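Local coordinates for penicillin-binding protein activator LpoB (Salmonella enterica subsp. enterica serovar Typhimurium, PDB 4Q6V) that probably regulates peptidoglycan synthesis as an outer-membrane lipoprotein needed by penicillin-binding protein 1B, its C-terminal domain being the part in this chain, at residues M68-L73 and I88-N93; R34-L39 and G106-P111; L27-N32 and V99-A104; G5-L10 and P111-Q116. One frame throughout, in Å; residues are numbered along the deposited sequence.

Interaction 1: M68-L73 and I88-N93; sequences MAKQQL and IGIARN
Lys70, whose CG rests 4.0 Å from Ile90 CD1, sends its NZ to two backbone carbonyls, Pro77 O and Asp79 O, in the loop that follows its own helix. This is a helix-helix contact at the margin of the alpha/beta domain: helix 63-72 meets helix 84-94, with the short axes 9.6 Å apart at their nearest and a crossing angle of 112°. Lysine suits the spot because its methylene chain can lie against an apolar neighbour while its ammonium end ties down the polypeptide between the helices.

Ile90 carries most of the apolar contact. Its second torsion (chi2 -65°) swings CD1 onto the backbone of the facing helix, where the methyl touches the peptide link between Ala69 and Lys70, 3.7 Å from Ala69 C. Its other branch, CG2, meets Ala69 CB at 4.0 Å. With no more than a methyl group, Ala69 allows the branched isoleucine to reach the helix backbone itself. Ile90 also touches Leu75 of the loop, and its CG2 packs on Leu27 of the sheet.

Leu73 turns CD2 to Ile90 and Gly89 and CD1 to Asn93. Leu73 CD2 lies 3.7 Å from Ile90 CD1 and also nestles against the bare backbone of Gly89, 3.6 Å from Gly89 O; glycine permits this approach because no CB stands in the way. The side chains of Leu73 and Asn93 run past each other in opposite directions, bringing Leu73 CD1 to 3.6 Å from Asn93 CG.

Interaction 2: R34-L39 and G106-P111; sequences RTNGSL and GNVNAP
An ST turn at Thr35-Gly37, where strand 25-35 runs out, packs against the hairpin loop joining strands 98-106 and 112-119, chiefly through Asn36 and Val108. In the turn itself, Gly37 N donates to Thr35 OG1 at 3.2 Å; that hydroxyl is also hydrogen-bonded to Asn33 OD1. The loop makes its own reversal, a type I turn from Asn107 to Ala110.

The main polar link is Val108 N to Asn36 OD1, 2.7 Å. The donor approaches nearly along the C=O axis (163° at the oxygen), although the bond is bent, with an N-H...O angle of 136°. A chi1 of 69° tucks Asn36 CG between its own backbone N and carbonyl carbon, and asparagine's short amide can then stand in for a main-chain acceptor. Beside it, Gly106 O takes a weak bond from Asn36 N and a CA-H...O contact from Thr35 CA at 3.2 Å.

Glycine suits position 106, with its positive phi, and position 37, where Val108 CG2 comes to 3.6 Å from Gly37 CA. Tyr1 touches Val108, Leu39 and Pro111. The apolar fit next to it is tight, Leu39 CD1 standing 3.3 Å from Val108 CG2.

Interaction 3: L27-N32 and V99-A104; sequences LVDSVN and VLYSSA
Leu27 and Val99 start a parallel pairing in the middle of the mixed beta sheet, between strands 25-35 and 98-106. Leu27 O accepts from Leu100 N at 2.9 Å, and the side chains of Leu27 and Val99 lie side by side on the face covered by helix 84-94. Val28 turns to the other face with Leu100, and both touch Leu52 of helix 41-54. Branched aliphatic residues suit both strands here, since helices cover the sheet on either side.

Asp29 N still bonds to Leu100 O (2.9 Å), but regular pairing then lapses. The Asp29 carboxylate approaches the Tyr101 ring obliquely, Asp29 OD2 coming to 3.4 Å from Tyr101 CD1 with the planes 66° apart, while Asp29 OD1 takes a weak bond from Ser30 N. At Ser30 the chain bows away from its neighbour, and a water fills in for the lost pairing: it donates to Ser30 O at 2.9 Å and accepts from Ser102 N at 3.0 Å. Val31 brings CG2 to 3.5 Å from Ser102 OG, and its backbone N is held by Thr45 OG1 of helix 41-54. Serine at 102 is small enough to fit beside both Val31 and Leu48 of helix 41-54.

By Asn32 the strands have rejoined with the register moved by one residue, strand 25-35 having spent an extra residue in the detour. Asn32 N donates to Ser102 O, and Asn32 O accepts from Ala104 N at 2.9 Å. On the face they share, Asn32 CB lies 3.9 Å from Ser103 CB.

Interaction 4: G5-L10 and P111-Q116; sequences GAMQPL and PALQMQ
Leu113 pushes one methyl, CD2, into a group of three side chains from helix 3-15. From Leu113 CD2, Met7 CG is nearest at 3.7 Å, Leu10 CD1 follows at 4.0 Å and Ala6 CB at 4.1 Å. The leucine leaves its strand toward the helix, CG lying anti to the backbone N (chi1 -171°), and crosses the Met7 side chain at about a right angle. Ala6 has only a methyl to offer, so the strand can come close there, while the longer Met7 and Leu10 reach in around the same CD2.

Met115, two residues on and so on the same face of the strand, turns toward Leu10; the modelled position of its terminal methyl is too close to Leu10 to be trusted in detail. Met7 and Met115 are both selenomethionines in this crystal.

The arrangement is a helix laid on a beta sheet, as in layered alpha/beta folds: the short axes of 5-10 and 112-116 lie 9.8 Å apart and 30° from parallel. Helix 41-54 packs alongside, its Leu48 touching both Met7 and Met115. Met7, extended beyond CG, also reaches Thr47.

Within the sheet, backbone bonds hold the strand on both flanks: Leu113 with Gly131 and Met115 with Gly129 on one side, Gln114 with Ser103 on the other. On the helix, Pro9 has no N-H to give, and the turn is kinked there; Leu10 N makes a weak bond to Met7 O at 3.2 Å.

In the fold
Interactions 3 and 4 are the buried contacts. They share one sheet, where Tyr101 O lies 2.8 Å from Gln116 N and Ser102 packs on Met115, yet interaction 3 is mainly backbone hydrogen bonding between strands and interaction 4 purely apolar packing of a helix on the sheet. Interaction 2 continues the strand pair of interaction 3 out to the surface, where turns, glycines and an asparagine amide replace regular pairing; through Pro111 it leads directly into the strand of interaction 4. Interaction 1 is partly buried and lies across the chain's centre from interaction 4; helix 84-94 joins it to interaction 3, Ala91 CB meeting Val99 CG2 at 3.8 Å.

Interaction 1: M68-L73 and I88-N93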
loop_
_atom_site.group_PDB
_atom_site.type_symbol
_atom_site.label_atom_id
_atom_site.label_comp_id
_atom_site.label_asym_id
_atom_site.label_seq_id
_atom_site.Cartn_x
_atom_site.Cartn_y
_atom_site.Cartn_z
HETATM N N MSE A 68 -1.071 8.464 15.079
HETATM C CA MSE A 68 -0.100 8.934 16.072
HETATM C C MSE A 68 1.199 9.403 15.466
HETATM O O MSE A 68 1.726 10.452 15.862
HETATM C CB MSE A 68 0.265 7.808 17.028
HETATM C CG MSE A 68 -0.915 7.127 17.686
HETATM SE SE MSE A 68 -1.836 8.434 18.819
HETATM C CE MSE A 68 -3.663 7.763 18.428
ATOM N N ALA A 69 1.771 8.609 14.547
ATOM C CA ALA A 69 3.005 8.968 13.892
ATOM C C ALA A 69 2.903 10.279 13.111
ATOM O O ALA A 69 3.783 11.163 13.254
ATOM C CB ALA A 69 3.497 7.858 12.988
ATOM N N LYS A 70 1.796 10.440 12.367
ATOM C CA LYS A 70 1.525 11.723 11.704
ATOM C C LYS A 70 1.547 12.899 12.638
ATOM O O LYS A 70 2.073 13.957 12.365
ATOM C CB LYS A 70 0.220 11.662 10.924
ATOM C CG LYS A 70 0.267 10.794 9.658
ATOM C CD LYS A 70 -0.939 10.955 8.759
ATOM C CE LYS A 70 -2.112 10.152 9.293
ATOM N NZ LYS A 70 -3.239 10.164 8.322
ATOM N N GLN A 71 0.944 12.718 13.798
ATOM C CA GLN A 71 0.825 13.785 14.760
ATOM C C GLN A 71 2.225 14.102 15.364
ATOM O O GLN A 71 2.587 15.269 15.527
ATOM C CB GLN A 71 -0.145 13.357 15.850
ATOM C CG GLN A 71 -0.203 14.343 16.996
ATOM C CD GLN A 71 -1.168 13.918 18.065
ATOM O OE1 GLN A 71 -1.015 12.831 18.662
ATOM N NE2 GLN A 71 -2.166 14.775 18.322
ATOM N N GLN A 72 3.020 13.074 15.652
ATOM C CA GLN A 72 4.393 13.288 16.120
ATOM C C GLN A 72 5.311 13.993 15.118
ATOM O O GLN A 72 6.317 14.604 15.530
ATOM C CB GLN A 72 5.014 11.987 16.571
ATOM C CG GLN A 72 4.246 11.267 17.644
ATOM C CD GLN A 72 4.630 9.804 17.729
ATOM O OE1 GLN A 72 5.438 9.312 16.941
ATOM N NE2 GLN A 72 4.013 9.114 18.675
ATOM N N LEU A 73 4.973 13.947 13.821
ATOM C CA LEU A 73 5.765 14.562 12.778
ATOM C C LEU A 73 5.199 15.911 12.302
ATOM O O LEU A 73 5.781 16.536 11.410
ATOM C CB LEU A 73 5.910 13.594 11.592
ATOM C CG LEU A 73 7.148 12.689 11.689
ATOM C CD1 LEU A 73 7.112 11.773 12.904
ATOM C CD2 LEU A 73 7.268 11.878 10.409
ATOM N N ILE A 88 8.413 7.709 4.158
ATOM C CA ILE A 88 9.620 7.221 4.803
ATOM C C ILE A 88 9.784 7.821 6.208
ATOM O O ILE A 88 10.244 7.133 7.146
ATOM C CB ILE A 88 10.879 7.540 3.978
ATOM C CG1 ILE A 88 10.808 6.798 2.664
ATOM C CG2 ILE A 88 12.134 7.069 4.683
ATOM C CD1 ILE A 88 11.809 7.260 1.640
ATOM N N GLY A 89 9.475 9.115 6.323
ATOM C CA GLY A 89 9.454 9.777 7.630
ATOM C C GLY A 89 8.565 9.016 8.593
ATOM O O GLY A 89 8.962 8.774 9.728
ATOM N N ILE A 90 7.391 8.587 8.136
ATOM C CA ILE A 90 6.447 7.867 8.954
ATOM C C ILE A 90 6.923 6.439 9.197
ATOM O O ILE A 90 6.887 5.941 10.311
ATOM C CB ILE A 90 5.016 7.883 8.345
ATOM C CG1 ILE A 90 4.423 9.289 8.293
ATOM C CG2 ILE A 90 4.061 7.005 9.150
ATOM C CD1 ILE A 90 4.191 9.907 9.639
ATOM N N ALA A 91 7.412 5.772 8.152
ATOM C CA ALA A 91 7.867 4.392 8.225
ATOM C C ALA A 91 8.921 4.268 9.282
ATOM O O ALA A 91 8.932 3.300 10.066
ATOM C CB ALA A 91 8.396 3.971 6.874
ATOM N N ARG A 92 9.817 5.254 9.375
ATOM C CA ARG A 92 10.931 5.177 10.351
ATOM C C ARG A 92 10.481 5.292 11.800
ATOM O O ARG A 92 10.979 4.556 12.670
ATOM C CB ARG A 92 11.989 6.228 10.030
ATOM C CG ARG A 92 12.687 5.993 8.693
ATOM C CD ARG A 92 14.093 6.597 8.672
ATOM N NE ARG A 92 14.896 6.123 7.532
ATOM C CZ ARG A 92 15.139 6.834 6.431
ATOM N NH1 ARG A 92 14.674 8.075 6.271
ATOM N NH2 ARG A 92 15.872 6.295 5.463
ATOM N N ASN A 93 9.506 6.172 12.042
ATOM C CA ASN A 93 8.916 6.293 13.364
ATOM C C ASN A 93 8.240 5.037 13.840
ATOM O O ASN A 93 8.344 4.754 15.023
ATOM C CB ASN A 93 7.936 7.474 13.439
ATOM C CG ASN A 93 8.486 8.661 14.216
ATOM O OD1 ASN A 93 7.739 9.402 14.870
ATOM N ND2 ASN A 93 9.807 8.849 14.162
#

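Interaction 2: R34-L39 and G106-P111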
loop_
_atom_site.group_PDB
_atom_site.type_symbol
_atom_site.label_atom_id
_atom_site.label_comp_id
_atom_site.label_asym_id
_atom_site.label_seq_id
_atom_site.Cartn_x
_atom_site.Cartn_y
_atom_site.Cartn_z
ATOM N N ARG A 34 -7.077 7.613 -8.872
ATOM C CA ARG A 34 -6.766 8.535 -9.945
ATOM C C ARG A 34 -7.687 8.325 -11.158
ATOM O O ARG A 34 -7.373 8.773 -12.231
ATOM C CB ARG A 34 -5.306 8.352 -10.370
ATOM C CG ARG A 34 -4.281 8.532 -9.253
ATOM C CD ARG A 34 -2.928 9.006 -9.765
ATOM N NE ARG A 34 -2.365 8.035 -10.729
ATOM C CZ ARG A 34 -2.280 8.186 -12.067
ATOM N NH1 ARG A 34 -2.706 9.306 -12.674
ATOM N NH2 ARG A 34 -1.761 7.209 -12.830
ATOM N N THR A 35 -8.796 7.623 -11.003
ATOM C CA THR A 35 -9.758 7.404 -12.092
ATOM C C THR A 35 -10.560 8.700 -12.360
ATOM O O THR A 35 -10.454 9.700 -11.605
ATOM C CB THR A 35 -10.728 6.248 -11.809
ATOM O OG1 THR A 35 -11.709 6.674 -10.824
ATOM C CG2 THR A 35 -10.001 5.036 -11.253
ATOM N N ASN A 36 -11.413 8.632 -13.404
ATOM C CA ASN A 36 -12.332 9.728 -13.662
ATOM C C ASN A 36 -13.598 9.783 -12.799
ATOM O O ASN A 36 -14.478 10.605 -13.010
ATOM C CB ASN A 36 -12.686 9.771 -15.131
ATOM C CG ASN A 36 -13.537 8.589 -15.534
ATOM O OD1 ASN A 36 -13.230 7.470 -15.154
ATOM N ND2 ASN A 36 -14.658 8.865 -16.216
ATOM N N GLY A 37 -13.723 8.877 -11.845
ATOM C CA GLY A 37 -14.906 8.771 -11.013
ATOM C C GLY A 37 -14.558 8.551 -9.551
ATOM O O GLY A 37 -13.387 8.356 -9.220
ATOM N N SER A 38 -15.574 8.588 -8.687
ATOM C CA SER A 38 -15.427 8.274 -7.265
ATOM C C SER A 38 -15.308 6.775 -6.976
ATOM O O SER A 38 -16.044 5.959 -7.537
ATOM C CB SER A 38 -16.623 8.787 -6.436
ATOM O OG SER A 38 -16.676 10.198 -6.453
ATOM N N LEU A 39 -14.373 6.437 -6.085
ATOM C CA LEU A 39 -14.139 5.049 -5.689
ATOM C C LEU A 39 -14.000 5.030 -4.176
ATOM O O LEU A 39 -13.498 6.010 -3.576
ATOM C CB LEU A 39 -12.862 4.468 -6.338
ATOM C CG LEU A 39 -13.045 3.615 -7.591
ATOM C CD1 LEU A 39 -13.826 4.409 -8.625
ATOM C CD2 LEU A 39 -11.706 3.146 -8.180
ATOM N N GLY A 106 -7.106 5.380 -14.751
ATOM C CA GLY A 106 -7.878 5.171 -15.996
ATOM C C GLY A 106 -9.394 5.336 -15.818
ATOM O O GLY A 106 -9.825 6.142 -15.014
ATOM N N ASN A 107 -10.183 4.555 -16.551
ATOM C CA ASN A 107 -11.640 4.691 -16.463
ATOM C C ASN A 107 -12.251 4.121 -15.196
ATOM O O ASN A 107 -11.860 3.046 -14.721
ATOM C CB ASN A 107 -12.265 4.052 -17.694
ATOM C CG ASN A 107 -13.738 4.344 -17.803
ATOM O OD1 ASN A 107 -14.124 5.470 -18.136
ATOM N ND2 ASN A 107 -14.574 3.345 -17.549
ATOM N N VAL A 108 -13.264 4.801 -14.652
ATOM C CA VAL A 108 -13.855 4.414 -13.397
ATOM C C VAL A 108 -14.410 2.974 -13.421
ATOM O O VAL A 108 -14.335 2.222 -12.450
ATOM C CB VAL A 108 -14.923 5.450 -12.959
ATOM C CG1 VAL A 108 -16.109 5.423 -13.902
ATOM C CG2 VAL A 108 -15.317 5.211 -11.504
ATOM N N ASN A 109 -14.951 2.565 -14.568
ATOM C CA ASN A 109 -15.538 1.226 -14.706
ATOM C C ASN A 109 -14.540 0.148 -15.162
ATOM O O ASN A 109 -14.898 -1.029 -15.278
ATOM C CB ASN A 109 -16.727 1.240 -15.654
ATOM C CG ASN A 109 -17.901 1.983 -15.071
ATOM O OD1 ASN A 109 -18.060 2.086 -13.846
ATOM N ND2 ASN A 109 -18.711 2.571 -15.961
ATOM N N ALA A 110 -13.289 0.533 -15.375
ATOM C CA ALA A 110 -12.266 -0.378 -15.825
ATOM C C ALA A 110 -10.843 -0.025 -15.346
ATOM O O ALA A 110 -9.929 0.053 -16.142
ATOM C CB ALA A 110 -12.332 -0.471 -17.331
ATOM N N PRO A 111 -10.667 0.147 -14.035
ATOM C CA PRO A 111 -9.450 0.715 -13.482
ATOM C C PRO A 111 -8.209 -0.145 -13.752
ATOM O O PRO A 111 -8.263 -1.362 -13.891
ATOM C CB PRO A 111 -9.737 0.762 -12.006
ATOM C CG PRO A 111 -11.227 0.728 -11.856
ATOM C CD PRO A 111 -11.664 -0.139 -12.985
#

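Interaction 3: L27-N32 and V99-A104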
loop_
_atom_site.group_PDB
_atom_site.type_symbol
_atom_site.label_atom_id
_atom_site.label_comp_id
_atom_site.label_asym_id
_atom_site.label_seq_id
_atom_site.Cartn_x
_atom_site.Cartn_y
_atom_site.Cartn_z
ATOM N N LEU A 27 4.245 -1.070 6.071
ATOM C CA LEU A 27 3.324 0.022 5.992
ATOM C C LEU A 27 2.539 0.067 4.681
ATOM O O LEU A 27 3.089 0.284 3.616
ATOM C CB LEU A 27 4.078 1.343 6.221
ATOM C CG LEU A 27 3.271 2.629 6.132
ATOM C CD1 LEU A 27 1.983 2.516 6.904
ATOM C CD2 LEU A 27 4.064 3.866 6.544
ATOM N N VAL A 28 1.236 -0.123 4.778
ATOM C CA VAL A 28 0.370 -0.196 3.587
ATOM C C VAL A 28 -0.302 1.155 3.350
ATOM O O VAL A 28 -1.218 1.553 4.080
ATOM C CB VAL A 28 -0.747 -1.265 3.762
ATOM C CG1 VAL A 28 -1.692 -1.272 2.562
ATOM C CG2 VAL A 28 -0.124 -2.609 3.954
ATOM N N ASP A 29 0.182 1.874 2.340
ATOM C CA ASP A 29 -0.383 3.178 2.030
ATOM C C ASP A 29 -1.788 2.939 1.448
ATOM O O ASP A 29 -2.038 1.891 0.838
ATOM C CB ASP A 29 0.551 3.955 1.100
ATOM C CG ASP A 29 0.475 5.452 1.267
ATOM O OD1 ASP A 29 -0.272 5.931 2.156
ATOM O OD2 ASP A 29 1.179 6.131 0.473
ATOM N N SER A 30 -2.700 3.874 1.714
ATOM C CA SER A 30 -4.084 3.727 1.269
ATOM C C SER A 30 -4.115 3.843 -0.263
ATOM O O SER A 30 -3.367 4.619 -0.862
ATOM C CB SER A 30 -5.011 4.721 1.988
ATOM O OG SER A 30 -4.751 6.039 1.567
ATOM N N VAL A 31 -4.941 3.009 -0.883
ATOM C CA VAL A 31 -5.084 2.986 -2.327
ATOM C C VAL A 31 -5.540 4.379 -2.799
ATOM O O VAL A 31 -6.510 4.969 -2.268
ATOM C CB VAL A 31 -6.066 1.902 -2.801
ATOM C CG1 VAL A 31 -6.191 1.855 -4.314
ATOM C CG2 VAL A 31 -5.749 0.531 -2.214
ATOM N N ASN A 32 -4.807 4.932 -3.745
ATOM C CA ASN A 32 -5.067 6.234 -4.299
ATOM C C ASN A 32 -5.887 6.181 -5.601
ATOM O O ASN A 32 -5.491 5.581 -6.586
ATOM C CB ASN A 32 -3.742 6.938 -4.553
ATOM C CG ASN A 32 -3.868 8.263 -5.272
ATOM O OD1 ASN A 32 -4.731 9.063 -4.947
ATOM N ND2 ASN A 32 -2.985 8.532 -6.243
ATOM N N VAL A 99 7.459 0.078 2.589
ATOM C CA VAL A 99 6.249 0.827 2.300
ATOM C C VAL A 99 5.627 0.357 1.005
ATOM O O VAL A 99 6.319 0.230 -0.041
ATOM C CB VAL A 99 6.512 2.354 2.252
ATOM C CG1 VAL A 99 5.339 3.076 1.670
ATOM C CG2 VAL A 99 6.791 2.897 3.624
ATOM N N LEU A 100 4.323 0.115 1.043
ATOM C CA LEU A 100 3.593 -0.266 -0.167
ATOM C C LEU A 100 2.702 0.855 -0.682
ATOM O O LEU A 100 1.767 1.286 0.030
ATOM C CB LEU A 100 2.822 -1.572 0.049
ATOM C CG LEU A 100 2.052 -2.101 -1.165
ATOM C CD1 LEU A 100 2.964 -2.457 -2.297
ATOM C CD2 LEU A 100 1.298 -3.346 -0.731
ATOM N N TYR A 101 3.019 1.330 -1.883
ATOM C CA TYR A 101 2.133 2.246 -2.559
ATOM C C TYR A 101 1.234 1.523 -3.542
ATOM O O TYR A 101 1.700 0.596 -4.189
ATOM C CB TYR A 101 2.926 3.331 -3.254
ATOM C CG TYR A 101 3.957 4.050 -2.410
ATOM C CD1 TYR A 101 3.617 5.165 -1.650
ATOM C CD2 TYR A 101 5.297 3.658 -2.457
ATOM C CE1 TYR A 101 4.565 5.857 -0.909
ATOM C CE2 TYR A 101 6.266 4.357 -1.736
ATOM C CZ TYR A 101 5.889 5.445 -0.979
ATOM O OH TYR A 101 6.846 6.103 -0.229
ATOM N N SER A 102 -0.012 1.964 -3.667
ATOM C CA SER A 102 -0.933 1.490 -4.693
ATOM C C SER A 102 -1.928 2.568 -5.152
ATOM O O SER A 102 -2.266 3.517 -4.406
ATOM C CB SER A 102 -1.631 0.207 -4.191
ATOM O OG SER A 102 -2.395 0.480 -3.064
ATOM N N SER A 103 -2.387 2.436 -6.392
ATOM C CA SER A 103 -3.339 3.387 -6.943
ATOM C C SER A 103 -4.102 2.766 -8.069
ATOM O O SER A 103 -3.554 1.892 -8.718
ATOM C CB SER A 103 -2.639 4.648 -7.473
ATOM O OG SER A 103 -1.964 4.325 -8.673
ATOM N N ALA A 104 -5.347 3.223 -8.255
ATOM C CA ALA A 104 -6.218 2.823 -9.352
ATOM C C ALA A 104 -6.374 4.007 -10.302
ATOM O O ALA A 104 -6.616 5.121 -9.854
ATOM C CB ALA A 104 -7.569 2.339 -8.854
HETATM O O HOH W 1 -0.777 4.380 -2.120
#

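Interaction 4: G5-L10 and P111-Q116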
loop_
_atom_site.group_PDB
_atom_site.type_symbol
_atom_site.label_atom_id
_atom_site.label_comp_id
_atom_site.label_asym_id
_atom_site.label_seq_id
_atom_site.Cartn_x
_atom_site.Cartn_y
_atom_site.Cartn_z
ATOM N N GLY A 5 -9.447 -10.386 -7.032
ATOM C CA GLY A 5 -9.030 -10.918 -8.302
ATOM C C GLY A 5 -7.862 -10.185 -8.868
ATOM O O GLY A 5 -6.949 -10.805 -9.447
ATOM N N ALA A 6 -7.868 -8.863 -8.681
ATOM C CA ALA A 6 -6.739 -8.026 -9.042
ATOM C C ALA A 6 -5.564 -8.096 -8.050
ATOM O O ALA A 6 -4.386 -8.197 -8.469
ATOM C CB ALA A 6 -7.215 -6.608 -9.208
HETATM N N MSE A 7 -5.897 -8.089 -6.760
HETATM C CA MSE A 7 -4.882 -7.901 -5.717
HETATM C C MSE A 7 -4.137 -9.187 -5.392
HETATM O O MSE A 7 -2.940 -9.173 -5.148
HETATM C CB MSE A 7 -5.532 -7.334 -4.488
HETATM C CG MSE A 7 -5.527 -5.808 -4.490
HETATM SE SE MSE A 7 -6.825 -5.076 -3.206
HETATM C CE MSE A 7 -6.402 -3.199 -3.530
ATOM N N GLN A 8 -4.828 -10.337 -5.424
ATOM C CA GLN A 8 -4.254 -11.620 -5.001
ATOM C C GLN A 8 -3.061 -12.036 -5.842
ATOM O O GLN A 8 -2.020 -12.438 -5.313
ATOM C CB GLN A 8 -5.303 -12.752 -5.016
ATOM C CG GLN A 8 -6.474 -12.589 -4.070
ATOM C CD GLN A 8 -6.068 -12.576 -2.617
ATOM O OE1 GLN A 8 -5.060 -13.172 -2.232
ATOM N NE2 GLN A 8 -6.858 -11.874 -1.791
ATOM N N PRO A 9 -3.186 -11.964 -7.166
ATOM C CA PRO A 9 -2.056 -12.332 -7.987
ATOM C C PRO A 9 -0.855 -11.398 -7.813
ATOM O O PRO A 9 0.267 -11.847 -7.962
ATOM C CB PRO A 9 -2.601 -12.240 -9.415
ATOM C CG PRO A 9 -3.960 -11.663 -9.345
ATOM C CD PRO A 9 -4.434 -11.884 -7.949
ATOM N N LEU A 10 -1.116 -10.111 -7.540
ATOM C CA LEU A 10 -0.042 -9.107 -7.430
ATOM C C LEU A 10 0.661 -9.313 -6.088
ATOM O O LEU A 10 1.885 -9.284 -5.998
ATOM C CB LEU A 10 -0.618 -7.716 -7.515
ATOM C CG LEU A 10 -1.129 -7.220 -8.868
ATOM C CD1 LEU A 10 -1.738 -5.836 -8.790
ATOM C CD2 LEU A 10 0.026 -7.209 -9.847
ATOM N N PRO A 111 -10.667 0.147 -14.035
ATOM C CA PRO A 111 -9.450 0.715 -13.482
ATOM C C PRO A 111 -8.209 -0.145 -13.752
ATOM O O PRO A 111 -8.263 -1.362 -13.891
ATOM C CB PRO A 111 -9.737 0.762 -12.006
ATOM C CG PRO A 111 -11.227 0.728 -11.856
ATOM C CD PRO A 111 -11.664 -0.139 -12.985
ATOM N N ALA A 112 -7.065 0.501 -13.797
ATOM C CA ALA A 112 -5.760 -0.175 -13.698
ATOM C C ALA A 112 -5.141 -0.028 -12.312
ATOM O O ALA A 112 -4.887 1.065 -11.825
ATOM C CB ALA A 112 -4.847 0.286 -14.816
ATOM N N LEU A 113 -4.934 -1.152 -11.625
ATOM C CA LEU A 113 -4.260 -1.208 -10.320
ATOM C C LEU A 113 -2.742 -1.324 -10.530
ATOM O O LEU A 113 -2.258 -2.143 -11.268
ATOM C CB LEU A 113 -4.814 -2.357 -9.492
ATOM C CG LEU A 113 -4.368 -2.435 -8.040
ATOM C CD1 LEU A 113 -4.835 -1.263 -7.243
ATOM C CD2 LEU A 113 -4.878 -3.713 -7.432
ATOM N N GLN A 114 -1.990 -0.420 -9.915
ATOM C CA GLN A 114 -0.531 -0.471 -9.921
ATOM C C GLN A 114 -0.025 -0.382 -8.500
ATOM O O GLN A 114 -0.592 0.343 -7.683
ATOM C CB GLN A 114 0.064 0.636 -10.796
ATOM C CG GLN A 114 -0.229 0.402 -12.273
ATOM C CD GLN A 114 -0.186 1.643 -13.150
ATOM O OE1 GLN A 114 -0.266 2.770 -12.661
ATOM N NE2 GLN A 114 -0.079 1.438 -14.466
HETATM N N MSE A 115 1.029 -1.138 -8.228
HETATM C CA MSE A 115 1.559 -1.205 -6.849
HETATM C C MSE A 115 3.053 -1.110 -6.908
HETATM O O MSE A 115 3.680 -1.509 -7.870
HETATM C CB MSE A 115 1.143 -2.515 -6.179
HETATM C CG MSE A 115 -0.349 -2.542 -5.878
HETATM SE SE MSE A 115 -0.880 -4.131 -4.822
HETATM C CE MSE A 115 0.269 -5.390 -5.761
ATOM N N GLN A 116 3.657 -0.530 -5.874
ATOM C CA GLN A 116 5.098 -0.485 -5.749
ATOM C C GLN A 116 5.564 -0.667 -4.299
ATOM O O GLN A 116 4.973 -0.108 -3.366
ATOM C CB GLN A 116 5.585 0.828 -6.296
ATOM C CG GLN A 116 4.761 1.334 -7.474
ATOM C CD GLN A 116 4.940 2.800 -7.574
ATOM O OE1 GLN A 116 6.044 3.241 -7.940
ATOM N NE2 GLN A 116 3.887 3.554 -7.237
#